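Local coordinates for DinB-like domain-containing protein (Thermus thermophilus, PDB 2YQY) that is of unknown function but adopts the four-helix bundle of the DinB superfamily and carries an exposed histidine triad, at residues L25-L28 with A34-S37. Residues are numbered along the deposited sequence; the frame is centred on the assembly and turned at random.
Sequences LALL and AWLS
Trp35 reaches back to Leu27 with the far end of its six-membered ring: CZ3 and CH2 both lie 4.0 Å from Leu27 CD2, so one methyl is shared about equally by the two ring carbons, approaching the ring obliquely. CB already points toward residues 25-28, and with CG anti to the backbone N (chi1 178°) the indole carries its benzo end on to Leu27. The long, flat indole suits the place, since its benzo end meets a leucine methyl while NE1 gives a hydrogen bond to the carbonyl O of Ser166, which ties the ring to the last modelled residue of the chain. Leu27 also touches Leu163 and Gln164 of helix 153-165.

The short, weakly bonded helix 33-36 follows the long first helix of the DinB four-helix bundle after a short link and packs at that end of the bundle, the centre of the contact lying about 17 Å from the centre of the chain.

Leu36, next along, is buried, and its CB is directed toward residues 25-28. Its CD2 meets Leu28 CD2 at 3.9 Å, the two side chains crossing at about a right angle, while its other methyl, CD1, lies 3.9 Å from Leu28 O. Leucine suits both places, being apolar and branched: Leu36 applies both methyls to Leu28 and rests on Leu48, and Leu28 is buried among Ala51 of helix 47-71 and Leu106 and Leu113 of helix 106-126.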
loop_
_atom_site.group_PDB
_atom_site.type_symbol
_atom_site.label_atom_id
_atom_site.label_comp_id
_atom_site.label_asym_id
_atom_site.label_seq_id
_atom_site.Cartn_x
_atom_site.Cartn_y
_atom_site.Cartn_z
ATOM N N LEU A 25 -3.890 -1.420 10.322
ATOM C CA LEU A 25 -3.380 -2.432 11.253
ATOM C C LEU A 25 -4.321 -2.621 12.435
ATOM O O LEU A 25 -4.537 -3.763 12.865
ATOM C CB LEU A 25 -1.976 -2.103 11.745
ATOM C CG LEU A 25 -0.866 -2.117 10.708
ATOM C CD1 LEU A 25 0.446 -1.779 11.403
ATOM C CD2 LEU A 25 -0.780 -3.464 10.001
ATOM N N ALA A 26 -4.896 -1.513 12.932
ATOM C CA ALA A 26 -5.823 -1.555 14.090
ATOM C C ALA A 26 -7.149 -2.272 13.735
ATOM O O ALA A 26 -7.649 -3.109 14.496
ATOM C CB ALA A 26 -6.087 -0.130 14.614
ATOM N N LEU A 27 -7.701 -1.931 12.574
ATOM C CA LEU A 27 -8.858 -2.621 12.014
ATOM C C LEU A 27 -8.632 -4.135 11.935
ATOM O O LEU A 27 -9.483 -4.924 12.407
ATOM C CB LEU A 27 -9.218 -2.040 10.637
ATOM C CG LEU A 27 -10.388 -2.696 9.912
ATOM C CD1 LEU A 27 -11.065 -1.743 8.881
ATOM C CD2 LEU A 27 -9.952 -4.013 9.240
ATOM N N LEU A 28 -7.492 -4.554 11.358
ATOM C CA LEU A 28 -7.213 -6.006 11.249
ATOM C C LEU A 28 -7.083 -6.695 12.619
ATOM O O LEU A 28 -7.631 -7.787 12.814
ATOM C CB LEU A 28 -5.968 -6.279 10.416
ATOM C CG LEU A 28 -6.012 -5.873 8.932
ATOM C CD1 LEU A 28 -4.591 -5.896 8.349
ATOM C CD2 LEU A 28 -6.986 -6.760 8.120
ATOM N N ALA A 34 -13.694 -14.458 12.309
ATOM C CA ALA A 34 -14.628 -15.009 11.323
ATOM C C ALA A 34 -14.842 -14.038 10.158
ATOM O O ALA A 34 -14.972 -14.460 9.030
ATOM N N TRP A 35 -14.881 -12.742 10.456
ATOM C CA TRP A 35 -15.028 -11.689 9.446
ATOM C C TRP A 35 -13.795 -11.523 8.551
ATOM O O TRP A 35 -13.924 -11.216 7.353
ATOM C CB TRP A 35 -15.387 -10.355 10.117
ATOM C CG TRP A 35 -15.510 -9.202 9.169
ATOM C CD1 TRP A 35 -16.624 -8.822 8.462
ATOM C CD2 TRP A 35 -14.484 -8.269 8.827
ATOM N NE1 TRP A 35 -16.343 -7.708 7.692
ATOM C CE2 TRP A 35 -15.035 -7.354 7.898
ATOM C CE3 TRP A 35 -13.142 -8.127 9.198
ATOM C CZ2 TRP A 35 -14.296 -6.310 7.357
ATOM C CZ3 TRP A 35 -12.415 -7.085 8.652
ATOM C CH2 TRP A 35 -12.996 -6.191 7.749
ATOM N N LEU A 36 -12.611 -11.698 9.139
ATOM C CA LEU A 36 -11.324 -11.607 8.428
ATOM C C LEU A 36 -11.205 -12.558 7.244
ATOM O O LEU A 36 -10.612 -12.216 6.212
ATOM C CB LEU A 36 -10.160 -11.856 9.394
ATOM C CG LEU A 36 -9.777 -10.718 10.353
ATOM C CD1 LEU A 36 -8.556 -11.160 11.165
ATOM C CD2 LEU A 36 -9.494 -9.405 9.615
ATOM N N SER A 37 -11.761 -13.753 7.429
ATOM C CA SER A 37 -11.743 -14.835 6.456
ATOM C C SER A 37 -13.054 -15.004 5.691
ATOM O O SER A 37 -13.198 -15.965 4.960
ATOM C CB SER A 37 -11.426 -16.156 7.167
ATOM O OG SER A 37 -10.121 -16.133 7.691
#